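Multicopper oxidase (PDB 4E9X) probably oxidises its substrates with the help of bound copper ions and hands the electrons to molecular oxygen, as multicopper oxidases do. Local coordinates at residues R4-T9 with I37-G42; V113-M118 with S149-K154; T178-V183 with K287-D292; G207-V212 with Y225-L230. All coordinates share one frame; numbering follows the deposited sequence. Where two conformers were deposited one is given.

Contact 1: residues R4-T9 with I37-G42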
loop_
_atom_site.group_PDB
_atom_site.type_symbol
_atom_site.label_atom_id
_atom_site.label_comp_id
_atom_site.label_asym_id
_atom_site.label_seq_id
_atom_site.Cartn_x
_atom_site.Cartn_y
_atom_site.Cartn_z
ATOM N N ARG A 4 19.676 -15.607 -27.270
ATOM C CA ARG A 4 20.379 -14.412 -26.807
ATOM C C ARG A 4 21.139 -14.781 -25.545
ATOM O O ARG A 4 20.519 -15.117 -24.559
ATOM C CB ARG A 4 19.426 -13.234 -26.600
ATOM C CG ARG A 4 18.616 -12.929 -27.855
ATOM C CD ARG A 4 17.994 -11.552 -27.741
ATOM N NE ARG A 4 17.140 -11.329 -28.924
ATOM C CZ ARG A 4 17.659 -10.764 -30.029
ATOM N NH1 ARG A 4 18.934 -10.388 -30.100
ATOM N NH2 ARG A 4 16.891 -10.569 -31.083
ATOM N N GLU A 5 22.449 -14.716 -25.667
ATOM C CA GLU A 5 23.347 -15.121 -24.592
ATOM C C GLU A 5 24.139 -13.924 -24.079
ATOM O O GLU A 5 24.724 -13.197 -24.886
ATOM C CB GLU A 5 24.324 -16.190 -25.146
ATOM C CG GLU A 5 25.293 -16.654 -24.082
ATOM C CD GLU A 5 26.005 -17.930 -24.439
ATOM O OE1 GLU A 5 25.747 -18.471 -25.540
ATOM O OE2 GLU A 5 26.827 -18.440 -23.639
ATOM N N PHE A 6 24.172 -13.769 -22.766
ATOM C CA PHE A 6 24.769 -12.655 -22.077
ATOM C C PHE A 6 25.751 -13.089 -21.022
ATOM O O PHE A 6 25.494 -14.115 -20.398
ATOM C CB PHE A 6 23.664 -11.811 -21.390
ATOM C CG PHE A 6 22.619 -11.378 -22.417
ATOM C CD1 PHE A 6 22.946 -10.645 -23.545
ATOM C CD2 PHE A 6 21.301 -11.695 -22.245
ATOM C CE1 PHE A 6 22.016 -10.229 -24.460
ATOM C CE2 PHE A 6 20.346 -11.303 -23.178
ATOM C CZ PHE A 6 20.688 -10.567 -24.320
ATOM N N ASP A 7 26.804 -12.311 -20.817
ATOM C CA ASP A 7 27.769 -12.631 -19.772
ATOM C C ASP A 7 27.655 -11.523 -18.705
ATOM O O ASP A 7 27.802 -10.343 -19.049
ATOM C CB ASP A 7 29.197 -12.715 -20.287
ATOM C CG ASP A 7 29.460 -13.902 -21.176
ATOM O OD1 ASP A 7 29.062 -15.055 -20.830
ATOM O OD2 ASP A 7 30.101 -13.792 -22.266
ATOM N N MET A 8 27.331 -11.899 -17.471
ATOM C CA MET A 8 27.162 -10.875 -16.449
ATOM C C MET A 8 28.129 -11.155 -15.305
ATOM O O MET A 8 28.490 -12.319 -15.091
ATOM C CB MET A 8 25.716 -10.817 -15.957
ATOM C CG MET A 8 25.402 -9.682 -14.975
ATOM S SD MET A 8 23.624 -9.762 -14.530
ATOM C CE MET A 8 23.156 -10.632 -16.038
ATOM N N THR A 9 28.589 -10.139 -14.613
ATOM C CA THR A 9 29.414 -10.346 -13.416
ATOM C C THR A 9 28.676 -9.668 -12.237
ATOM O O THR A 9 27.675 -8.948 -12.425
ATOM C CB THR A 9 30.813 -9.750 -13.469
ATOM O OG1 THR A 9 30.706 -8.310 -13.557
ATOM C CG2 THR A 9 31.546 -10.283 -14.720
ATOM N N ILE A 37 18.347 -5.707 -19.719
ATOM C CA ILE A 37 18.241 -6.848 -20.631
ATOM C C ILE A 37 16.937 -6.650 -21.384
ATOM O O ILE A 37 15.878 -6.525 -20.771
ATOM C CB ILE A 37 18.313 -8.196 -19.870
ATOM C CG1 ILE A 37 19.597 -8.342 -19.094
ATOM C CG2 ILE A 37 18.059 -9.327 -20.866
ATOM C CD1 ILE A 37 19.630 -9.574 -18.164
ATOM N N HIS A 38 17.009 -6.583 -22.687
ATOM C CA HIS A 38 15.856 -6.260 -23.532
ATOM C C HIS A 38 15.792 -7.328 -24.610
ATOM O O HIS A 38 16.699 -7.438 -25.441
ATOM C CB HIS A 38 16.021 -4.840 -24.101
ATOM C CG HIS A 38 14.795 -4.318 -24.749
ATOM N ND1 HIS A 38 14.771 -3.119 -25.459
ATOM C CD2 HIS A 38 13.497 -4.756 -24.781
ATOM C CE1 HIS A 38 13.526 -2.892 -25.878
ATOM N NE2 HIS A 38 12.742 -3.843 -25.515
ATOM N N VAL A 39 14.743 -8.130 -24.591
ATOM C CA VAL A 39 14.589 -9.250 -25.523
ATOM C C VAL A 39 13.176 -9.266 -26.062
ATOM O O VAL A 39 12.340 -8.445 -25.635
ATOM C CB VAL A 39 14.957 -10.575 -24.840
ATOM C CG1 VAL A 39 16.386 -10.552 -24.282
ATOM C CG2 VAL A 39 14.008 -11.006 -23.717
ATOM N N GLN A 40 12.926 -10.179 -27.003
ATOM C CA GLN A 40 11.591 -10.352 -27.582
ATOM C C GLN A 40 10.894 -11.579 -27.027
ATOM O O GLN A 40 11.560 -12.596 -26.720
ATOM C CB GLN A 40 11.750 -10.526 -29.106
ATOM C CG GLN A 40 10.474 -10.409 -29.897
ATOM C CD GLN A 40 10.802 -10.252 -31.383
ATOM O OE1 GLN A 40 11.835 -10.663 -31.919
ATOM N NE2 GLN A 40 9.876 -9.618 -32.091
ATOM N N GLU A 41 9.564 -11.478 -26.931
ATOM C CA GLU A 41 8.771 -12.638 -26.535
ATOM C C GLU A 41 9.166 -13.842 -27.374
ATOM O O GLU A 41 9.303 -13.807 -28.611
ATOM C CB GLU A 41 7.314 -12.336 -26.828
ATOM C CG GLU A 41 6.343 -13.426 -26.449
ATOM C CD GLU A 41 4.889 -13.090 -26.782
ATOM O OE1 GLU A 41 4.576 -12.004 -27.309
ATOM O OE2 GLU A 41 4.025 -13.932 -26.445
ATOM N N GLY A 42 9.425 -14.964 -26.680
ATOM C CA GLY A 42 9.826 -16.230 -27.289
ATOM C C GLY A 42 11.329 -16.400 -27.391
ATOM O O GLY A 42 11.772 -17.491 -27.765
HETATM O O HOH W 1 14.312 -11.956 -31.286
#

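Contact 2: residues V113-M118 with S149-K154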
loop_
_atom_site.group_PDB
_atom_site.type_symbol
_atom_site.label_atom_id
_atom_site.label_comp_id
_atom_site.label_asym_id
_atom_site.label_seq_id
_atom_site.Cartn_x
_atom_site.Cartn_y
_atom_site.Cartn_z
ATOM N N VAL A 113 18.949 -7.237 -1.779
ATOM C CA VAL A 113 17.987 -6.519 -2.598
ATOM C C VAL A 113 17.595 -5.242 -1.884
ATOM O O VAL A 113 17.463 -4.191 -2.521
ATOM C CB VAL A 113 16.752 -7.373 -2.965
ATOM C CG1 VAL A 113 15.770 -6.579 -3.795
ATOM C CG2 VAL A 113 17.232 -8.634 -3.706
ATOM N N GLY A 114 17.464 -5.273 -0.568
ATOM C CA GLY A 114 16.989 -4.070 0.155
ATOM C C GLY A 114 17.999 -2.921 0.126
ATOM O O GLY A 114 17.575 -1.755 -0.046
ATOM N N VAL A 115 19.303 -3.215 0.304
ATOM C CA VAL A 115 20.303 -2.093 0.351
ATOM C C VAL A 115 21.534 -2.337 -0.484
ATOM O O VAL A 115 22.350 -1.401 -0.465
ATOM C CB VAL A 115 20.706 -1.718 1.788
ATOM C CG1 VAL A 115 19.450 -1.286 2.592
ATOM C CG2 VAL A 115 21.426 -2.828 2.581
ATOM N N ARG A 116 21.734 -3.467 -1.188
ATOM C CA ARG A 116 22.992 -3.646 -1.902
ATOM C C ARG A 116 22.811 -3.589 -3.408
ATOM O O ARG A 116 23.738 -3.911 -4.147
ATOM C CB ARG A 116 23.694 -4.951 -1.494
ATOM C CG ARG A 116 24.021 -5.023 -0.011
ATOM C CD ARG A 116 25.029 -3.974 0.476
ATOM N NE ARG A 116 25.031 -4.075 1.964
ATOM C CZ ARG A 116 25.430 -3.085 2.735
ATOM N NH1 ARG A 116 25.954 -1.934 2.255
ATOM N NH2 ARG A 116 25.327 -3.228 4.064
ATOM N N GLY A 117 21.669 -3.103 -3.874
ATOM C CA GLY A 117 21.514 -2.750 -5.261
ATOM C C GLY A 117 21.498 -3.919 -6.220
ATOM O O GLY A 117 21.733 -3.735 -7.403
ATOM N N MET A 118 21.186 -5.143 -5.721
ATOM C CA MET A 118 21.261 -6.330 -6.602
ATOM C C MET A 118 19.988 -6.536 -7.385
ATOM O O MET A 118 19.218 -7.488 -7.179
ATOM C CB MET A 118 21.543 -7.569 -5.724
ATOM C CG MET A 118 22.857 -7.377 -4.916
ATOM S SD MET A 118 23.599 -8.985 -4.521
ATOM C CE MET A 118 24.115 -9.555 -6.153
ATOM N N SER A 149 21.602 4.415 5.967
ATOM C CA SER A 149 22.957 4.956 6.005
ATOM C C SER A 149 23.841 4.277 7.045
ATOM O O SER A 149 25.073 4.259 6.828
ATOM C CB SER A 149 22.924 6.482 6.257
ATOM O OG SER A 149 22.471 6.789 7.555
ATOM N N ALA A 150 23.269 3.730 8.114
ATOM C CA ALA A 150 24.155 3.131 9.122
ATOM C C ALA A 150 24.960 1.956 8.601
ATOM O O ALA A 150 25.979 1.588 9.188
ATOM C CB ALA A 150 23.334 2.660 10.314
ATOM N N VAL A 151 24.448 1.326 7.550
ATOM C CA VAL A 151 25.185 0.145 7.036
ATOM C C VAL A 151 25.789 0.410 5.679
ATOM O O VAL A 151 26.133 -0.552 4.950
ATOM C CB VAL A 151 24.282 -1.104 7.014
ATOM C CG1 VAL A 151 23.832 -1.311 8.459
ATOM C CG2 VAL A 151 23.098 -1.009 6.031
ATOM N N ALA A 152 25.959 1.671 5.307
ATOM C CA ALA A 152 26.520 1.971 3.993
ATOM C C ALA A 152 27.864 1.319 3.740
ATOM O O ALA A 152 28.200 0.966 2.591
ATOM C CB ALA A 152 26.657 3.501 3.824
ATOM N N ASP A 153 28.686 1.241 4.775
ATOM C CA ASP A 153 30.111 0.904 4.550
ATOM C C ASP A 153 30.410 -0.535 4.950
ATOM O O ASP A 153 31.604 -0.866 5.111
ATOM C CB ASP A 153 31.091 1.779 5.324
ATOM C CG ASP A 153 32.541 1.767 4.844
ATOM O OD1 ASP A 153 32.860 1.316 3.714
ATOM O OD2 ASP A 153 33.444 2.226 5.619
ATOM N N LYS A 154 29.387 -1.381 5.177
ATOM C CA LYS A 154 29.692 -2.707 5.731
ATOM C C LYS A 154 28.694 -3.739 5.262
ATOM O O LYS A 154 27.563 -3.911 5.692
ATOM C CB LYS A 154 29.732 -2.615 7.268
ATOM C CG LYS A 154 28.367 -2.185 7.825
ATOM C CD LYS A 154 28.475 -0.963 8.716
ATOM C CE LYS A 154 28.226 -1.390 10.164
ATOM N NZ LYS A 154 29.145 -0.720 11.149
#

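Contact 3: residues T178-V183 with K287-D292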
loop_
_atom_site.group_PDB
_atom_site.type_symbol
_atom_site.label_atom_id
_atom_site.label_comp_id
_atom_site.label_asym_id
_atom_site.label_seq_id
_atom_site.Cartn_x
_atom_site.Cartn_y
_atom_site.Cartn_z
ATOM N N THR A 178 19.486 12.900 -8.962
ATOM C CA THR A 178 18.675 12.338 -10.043
ATOM C C THR A 178 18.824 13.231 -11.275
ATOM O O THR A 178 19.540 14.225 -11.276
ATOM C CB THR A 178 17.211 12.240 -9.575
ATOM O OG1 THR A 178 16.905 13.540 -9.078
ATOM C CG2 THR A 178 17.014 11.255 -8.449
ATOM N N GLN A 179 18.138 12.861 -12.351
ATOM C CA GLN A 179 18.205 13.614 -13.621
ATOM C C GLN A 179 16.777 13.910 -14.076
ATOM O O GLN A 179 15.851 13.128 -13.782
ATOM C CB GLN A 179 18.884 12.751 -14.701
ATOM C CG GLN A 179 20.359 12.528 -14.383
ATOM C CD GLN A 179 21.215 13.672 -14.871
ATOM O OE1 GLN A 179 20.755 14.479 -15.671
ATOM N NE2 GLN A 179 22.434 13.718 -14.359
ATOM N N PRO A 180 16.611 14.963 -14.831
ATOM C CA PRO A 180 15.297 15.282 -15.381
ATOM C C PRO A 180 14.885 14.310 -16.458
ATOM O O PRO A 180 15.695 13.654 -17.127
ATOM C CB PRO A 180 15.515 16.696 -16.019
ATOM C CG PRO A 180 17.007 16.757 -16.315
ATOM C CD PRO A 180 17.650 15.955 -15.195
ATOM N N LEU A 181 13.569 14.245 -16.647
ATOM C CA LEU A 181 12.916 13.478 -17.725
ATOM C C LEU A 181 12.570 14.521 -18.783
ATOM O O LEU A 181 11.600 15.299 -18.635
ATOM C CB LEU A 181 11.713 12.732 -17.149
ATOM C CG LEU A 181 11.102 11.561 -17.901
ATOM C CD1 LEU A 181 10.065 10.825 -17.053
ATOM C CD2 LEU A 181 10.477 12.019 -19.209
ATOM N N ARG A 182 13.393 14.604 -19.847
ATOM C CA ARG A 182 13.249 15.654 -20.852
ATOM C C ARG A 182 12.356 15.187 -21.982
ATOM O O ARG A 182 12.582 14.111 -22.567
ATOM C CB ARG A 182 14.626 16.120 -21.394
ATOM C CG ARG A 182 15.389 16.828 -20.270
ATOM C CD ARG A 182 16.622 17.538 -20.826
ATOM N NE ARG A 182 17.295 18.288 -19.800
ATOM C CZ ARG A 182 18.502 18.803 -19.923
ATOM N NH1 ARG A 182 19.210 18.628 -21.013
ATOM N NH2 ARG A 182 19.048 19.489 -18.906
ATOM N N VAL A 183 11.340 15.985 -22.264
ATOM C CA VAL A 183 10.346 15.673 -23.311
ATOM C C VAL A 183 10.173 16.882 -24.182
ATOM O O VAL A 183 10.625 17.978 -23.868
ATOM C CB VAL A 183 8.983 15.270 -22.709
ATOM C CG1 VAL A 183 9.203 14.035 -21.789
ATOM C CG2 VAL A 183 8.342 16.435 -21.962
ATOM N N LYS A 287 18.928 24.403 -13.543
ATOM C CA LYS A 287 19.503 25.156 -14.668
ATOM C C LYS A 287 20.935 24.692 -14.930
ATOM O O LYS A 287 21.709 24.458 -13.995
ATOM C CB LYS A 287 19.444 26.653 -14.345
ATOM C CG LYS A 287 20.206 27.519 -15.341
ATOM C CD LYS A 287 20.346 28.933 -14.815
ATOM C CE LYS A 287 21.244 29.707 -15.766
ATOM N NZ LYS A 287 20.964 29.411 -17.208
ATOM N N ASP A 288 21.372 24.486 -16.152
ATOM C CA ASP A 288 22.776 23.982 -16.267
ATOM C C ASP A 288 23.129 22.659 -15.609
ATOM O O ASP A 288 24.270 22.279 -15.286
ATOM C CB ASP A 288 23.810 25.013 -15.738
ATOM C CG ASP A 288 23.723 26.289 -16.530
ATOM O OD1 ASP A 288 23.642 26.187 -17.781
ATOM O OD2 ASP A 288 23.745 27.371 -15.909
ATOM N N LYS A 289 22.160 21.802 -15.373
ATOM C CA LYS A 289 22.409 20.401 -14.942
ATOM C C LYS A 289 23.386 19.691 -15.825
ATOM O O LYS A 289 23.302 19.818 -17.053
ATOM C CB LYS A 289 21.049 19.716 -15.024
ATOM C CG LYS A 289 21.001 18.249 -14.625
ATOM C CD LYS A 289 21.529 18.028 -13.177
ATOM C CE LYS A 289 20.894 16.758 -12.674
ATOM N NZ LYS A 289 21.401 16.436 -11.311
ATOM N N ASP A 290 24.305 18.929 -15.287
ATOM C CA ASP A 290 25.166 18.028 -16.083
ATOM C C ASP A 290 24.297 16.822 -16.442
ATOM O O ASP A 290 24.152 15.880 -15.650
ATOM C CB ASP A 290 26.392 17.670 -15.287
ATOM C CG ASP A 290 27.385 16.776 -15.985
ATOM O OD1 ASP A 290 27.115 16.284 -17.111
ATOM O OD2 ASP A 290 28.484 16.579 -15.387
ATOM N N TYR A 291 23.703 16.864 -17.632
ATOM C CA TYR A 291 22.624 15.972 -17.986
ATOM C C TYR A 291 23.038 14.595 -18.473
ATOM O O TYR A 291 23.981 14.457 -19.277
ATOM C CB TYR A 291 21.859 16.683 -19.117
ATOM C CG TYR A 291 20.697 15.921 -19.697
ATOM C CD1 TYR A 291 19.629 15.488 -18.923
ATOM C CD2 TYR A 291 20.658 15.652 -21.057
ATOM C CE1 TYR A 291 18.573 14.780 -19.508
ATOM C CE2 TYR A 291 19.628 14.976 -21.684
ATOM C CZ TYR A 291 18.582 14.540 -20.875
ATOM O OH TYR A 291 17.522 13.890 -21.462
ATOM N N ASP A 292 22.307 13.579 -18.035
ATOM C CA ASP A 292 22.438 12.203 -18.493
ATOM C C ASP A 292 21.160 11.770 -19.236
ATOM O O ASP A 292 20.158 11.473 -18.589
ATOM C CB ASP A 292 22.658 11.284 -17.294
ATOM C CG ASP A 292 22.710 9.841 -17.681
ATOM O OD1 ASP A 292 22.740 9.520 -18.888
ATOM O OD2 ASP A 292 22.708 8.984 -16.725
HETATM O O HOH W 2 17.285 11.567 -18.220
HETATM O O HOH W 3 15.502 12.544 -20.317
HETATM O O HOH W 4 21.494 20.895 -18.928
#

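Contact 4: residues G207-V212 with Y225-L230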
loop_
_atom_site.group_PDB
_atom_site.type_symbol
_atom_site.label_atom_id
_atom_site.label_comp_id
_atom_site.label_asym_id
_atom_site.label_seq_id
_atom_site.Cartn_x
_atom_site.Cartn_y
_atom_site.Cartn_z
ATOM N N GLY A 207 1.160 18.086 -13.422
ATOM C CA GLY A 207 0.880 18.581 -14.778
ATOM C C GLY A 207 0.181 17.624 -15.690
ATOM O O GLY A 207 -0.150 17.992 -16.847
ATOM N N HIS A 208 0.015 16.347 -15.284
ATOM C CA HIS A 208 -0.412 15.272 -16.184
ATOM C C HIS A 208 -1.086 14.186 -15.374
ATOM O O HIS A 208 -0.743 13.903 -14.247
ATOM C CB HIS A 208 0.819 14.575 -16.826
ATOM C CG HIS A 208 1.757 15.509 -17.562
ATOM N ND1 HIS A 208 2.637 16.328 -16.872
ATOM C CD2 HIS A 208 1.919 15.785 -18.896
ATOM C CE1 HIS A 208 3.285 17.070 -17.769
ATOM N NE2 HIS A 208 2.881 16.743 -18.984
ATOM N N ASP A 209 -2.070 13.528 -16.006
ATOM C CA ASP A 209 -2.504 12.217 -15.528
ATOM C C ASP A 209 -1.713 11.123 -16.243
ATOM O O ASP A 209 -1.217 11.301 -17.343
ATOM C CB ASP A 209 -4.009 12.073 -15.807
ATOM C CG ASP A 209 -4.791 12.995 -14.899
ATOM O OD1 ASP A 209 -4.526 12.970 -13.664
ATOM O OD2 ASP A 209 -5.645 13.724 -15.401
ATOM N N MET A 210 -1.624 9.991 -15.555
ATOM C CA MET A 210 -1.021 8.800 -16.090
ATOM C C MET A 210 -2.131 7.796 -16.424
ATOM O O MET A 210 -3.052 7.552 -15.634
ATOM C CB MET A 210 -0.133 8.133 -15.035
ATOM C CG MET A 210 1.131 8.976 -14.771
ATOM S SD MET A 210 2.081 8.371 -13.350
ATOM C CE MET A 210 1.153 9.040 -11.967
ATOM N N LEU A 211 -2.068 7.173 -17.582
ATOM C CA LEU A 211 -2.954 6.068 -17.912
ATOM C C LEU A 211 -2.235 4.778 -17.524
ATOM O O LEU A 211 -1.219 4.449 -18.146
ATOM C CB LEU A 211 -3.283 6.052 -19.407
ATOM C CG LEU A 211 -4.228 4.904 -19.802
ATOM C CD1 LEU A 211 -5.601 5.044 -19.126
ATOM C CD2 LEU A 211 -4.387 4.841 -21.320
ATOM N N VAL A 212 -2.730 4.105 -16.497
ATOM C CA VAL A 212 -2.135 2.835 -16.030
ATOM C C VAL A 212 -2.596 1.731 -16.984
ATOM O O VAL A 212 -3.789 1.409 -17.060
ATOM C CB VAL A 212 -2.556 2.550 -14.587
ATOM C CG1 VAL A 212 -1.867 1.250 -14.160
ATOM C CG2 VAL A 212 -2.226 3.712 -13.637
ATOM N N TYR A 225 -6.988 5.928 -15.335
ATOM C CA TYR A 225 -6.160 7.095 -15.064
ATOM C C TYR A 225 -5.866 7.272 -13.589
ATOM O O TYR A 225 -6.683 6.945 -12.710
ATOM C CB TYR A 225 -6.885 8.342 -15.575
ATOM C CG TYR A 225 -6.896 8.474 -17.086
ATOM C CD1 TYR A 225 -5.721 8.852 -17.764
ATOM C CD2 TYR A 225 -8.077 8.223 -17.765
ATOM C CE1 TYR A 225 -5.719 8.985 -19.144
ATOM C CE2 TYR A 225 -8.072 8.362 -19.152
ATOM C CZ TYR A 225 -6.915 8.731 -19.834
ATOM O OH TYR A 225 -6.999 8.839 -21.228
ATOM N N ALA A 226 -4.710 7.824 -13.302
ATOM C CA ALA A 226 -4.249 8.137 -11.963
ATOM C C ALA A 226 -3.323 9.331 -12.023
ATOM O O ALA A 226 -2.617 9.471 -13.036
ATOM C CB ALA A 226 -3.489 6.949 -11.377
ATOM N N ASP A 227 -3.304 10.128 -10.970
ATOM C CA ASP A 227 -2.188 11.080 -10.843
ATOM C C ASP A 227 -1.176 10.605 -9.804
ATOM O O ASP A 227 -0.066 11.162 -9.768
ATOM C CB ASP A 227 -2.732 12.494 -10.569
ATOM C CG ASP A 227 -3.416 12.697 -9.237
ATOM O OD1 ASP A 227 -2.937 12.249 -8.170
ATOM O OD2 ASP A 227 -4.463 13.363 -9.237
ATOM N N THR A 228 -1.492 9.553 -9.032
ATOM C CA THR A 228 -0.569 9.014 -8.019
ATOM C C THR A 228 -0.687 7.494 -8.071
ATOM O O THR A 228 -1.766 6.928 -7.906
ATOM C CB THR A 228 -0.955 9.532 -6.621
ATOM O OG1 THR A 228 -0.900 10.972 -6.608
ATOM C CG2 THR A 228 0.013 9.033 -5.519
ATOM N N VAL A 229 0.444 6.810 -8.334
ATOM C CA VAL A 229 0.421 5.366 -8.466
ATOM C C VAL A 229 1.260 4.763 -7.353
ATOM O O VAL A 229 2.477 5.040 -7.248
ATOM C CB VAL A 229 1.036 4.960 -9.830
ATOM C CG1 VAL A 229 1.193 3.452 -9.923
ATOM C CG2 VAL A 229 0.171 5.470 -11.005
ATOM N N LEU A 230 0.651 3.931 -6.521
ATOM C CA LEU A 230 1.346 3.295 -5.402
ATOM C C LEU A 230 2.089 2.058 -5.901
ATOM O O LEU A 230 1.481 1.172 -6.509
ATOM C CB LEU A 230 0.343 2.855 -4.334
ATOM C CG LEU A 230 0.960 2.344 -3.032
ATOM C CD1 LEU A 230 1.691 3.515 -2.360
ATOM C CD2 LEU A 230 -0.116 1.737 -2.116
#

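Contact 1: residues R4-T9 with I37-G42
Phe6 meets two residues of 37-42 chiefly through one side of its ring, with CE2 the nearest atom to both. The nearer is Ile37, whose CG2 lies 3.8 Å from Phe6 CE2. Ile37 can present that methyl because CG2 is anti to its backbone N, while CG1 takes the position anti to the carbonyl carbon. Val39 CG1 stands at the ring's edge, close to its plane, 4.2 Å from Phe6 CE2. The same methyl touches Arg4, with Val39 CG1 3.9 Å from Arg4 CD, so it bridges an aromatic edge and an aliphatic stem. Strands 4-9 and 37-40 belong to different sheets of the first cupredoxin domain and face each other across the beta sandwich. They run antiparallel (169°) with axes 9.7 Å apart, a spacing filled by side chains. Met307 of strand 306-308 touches both Phe6 and Ile37, and Leu122 and Val124 of strand 119-125 lie beside Ile37 and Val39. Arg4 is extended from CG to NE and slides past Val39 in the opposite direction, carrying its charge to the end of the interface. There Arg4 NE makes a salt bridge to Asp43, while Arg4 NH2 donates to a water 2.9 Å away, in the guanidinium plane. That water in turn donates to Gln40 OE1, also at 2.9 Å, linking the two strands by a polar route at the margin of the apolar cluster.

Contact 2: residues V113-M118 with S149-K154
The guanidinium of Arg116 has Val115 CG2 over one face, 3.8 Å above the plane and offset toward the rim, and Val151 O at its edge, in the plane. Val151 opens a type I beta turn that ends at Lys154, in a second-domain loop after strand 138-147. Arg116 joins that loop to the end of helix 109-115 in the first cupredoxin domain, close in sequence to His112 and Met118, ligands of the copper also held by His57 and Cys105. The grip is end-on and forked, with two nitrogens on one oxygen: Arg116 NH1 lies 3.0 Å from Val151 O and Arg116 NH2 2.9 Å from the same atom. Both approach from one face of the carbonyl plane. The bend at chi2 (-64°) swings CD out of an extended course, and the group beyond it is held from several directions. NE makes a salt bridge to Glu111, NH1 also donates to Lys24 O, and NH2 to Glu157 O, so bonds to the backbone and to a carboxylate fix the rotation of the buried group. Beside this polar knot the valines meet, Val115 CG2 lying 4.2 Å from Val151 CG2. The same Val151 CG2 is also 3.7 Å from Arg116 NH2.

Contact 3: residues T178-V183 with K287-D292
In the edge strand 181-183 of the second cupredoxin domain, Arg182 lies flat on Tyr291 of the irregular loop that follows strand 270-275. The planes of the guanidinium and the ring are 13° apart, and Arg182 CZ sits 3.8 Å from the ring centroid, a cation-pi stack over the face. The aliphatic stem joins in: Arg182 CD is likewise 3.8 Å from the centroid, a CH-pi contact. Pro180 packs beside the ring, its CG 3.9 Å from Tyr291 CD1. A water accepts from the backbone N of Arg182 and also bonds to Tyr291 OH. An alanine in place of Tyr291 would probably leave the Arg182 guanidinium without its aromatic platform and open a gap beside Pro180.

Gln179 binds the loop backbone with both ends of its amide. Gln179 NE2 donates to Asp290 O at 3.0 Å, the acceptor lying in the amide plane, whereas Asp292 N reaches Gln179 OE1, also at 3.0 Å, from above the carbonyl plane (71° out of it). The bend at chi2 (-85°) brings CD under the loop, against Asp292 N and CB. Lys289 NZ meets Thr178 O at 2.9 Å, nearly along the C=O axis, and bonds Pro176 O as well.

Strand 181-183 pairs in parallel with strand 270-275, whose Glu274 makes a salt bridge to Arg182 NE. Val183 packs on Ile273 and Tyr275 of that strand and on Lys138 of strand 138-147, while the loop crosses near the strand's start.

Contact 4: residues G207-V212 with Y225-L230
Leu211 has CG anti to the backbone N, and its chi2 (63°) then carries CD1 over the centre of the Tyr225 ring, whose own CG is anti to the tyrosine's carbonyl carbon. The Leu211 CD1 methyl is 3.9 Å from the Tyr225 ring centroid and 7° off the normal, a CH-pi contact. Met210 turns at chi3 (-79°), which puts CE 3.8 Å from Val229 CG2 and 3.3 Å from Asp227 O. Between them lies the backbone pairing of a beta hairpin, strands 210-215 and 218-226, with Met210 and Ala226 an antiparallel hydrogen-bonded pair and Leu211 and Tyr225 a non-hydrogen-bonded one. Met210 N is 2.8 Å from Ala226 O, and Ala226 N is 2.9 Å from Met210 O. After Asp227 the chain enters strand 228-231 of the other sheet, so Met210 and Val229 meet across the sandwich. Val212 CG2 and Val229 CG2 add a tip-to-tip contact at 4.0 Å. An alanine in place of Met210 would probably open a gap beside Val229 and Asp227 O. Asp227 O accepts a bond from His204, part of an oxygen pocket. Asp209 OD1 lies 4.4 Å from Asp227 OD2, two like charges whose repulsion would be eased by a neighbouring subunit: His65 and Arg97 of that subunit bind Asp209, while its Arg236 and the copper ligand His62 are partners of Asp227.

From the N terminus, contact 1 comes first: it closes the loop between strands 3-18 and 36-40 and brings the two sheets of the first domain face to face. Contact 2 opens later, after contact 1 has closed, and fastens the end of helix 109-115, in the first domain, to the loop after strand 138-147, in the second. Contact 3 closes the longest loop, from 178-183 to 287-292, and spans most of the second domain. Contact 4 falls within that span and closes a short hairpin. Contacts 3 and 4 reach the same sheet, whose outermost strands are 181-183 and 228-231, and their nearest atoms are about 6 Å apart.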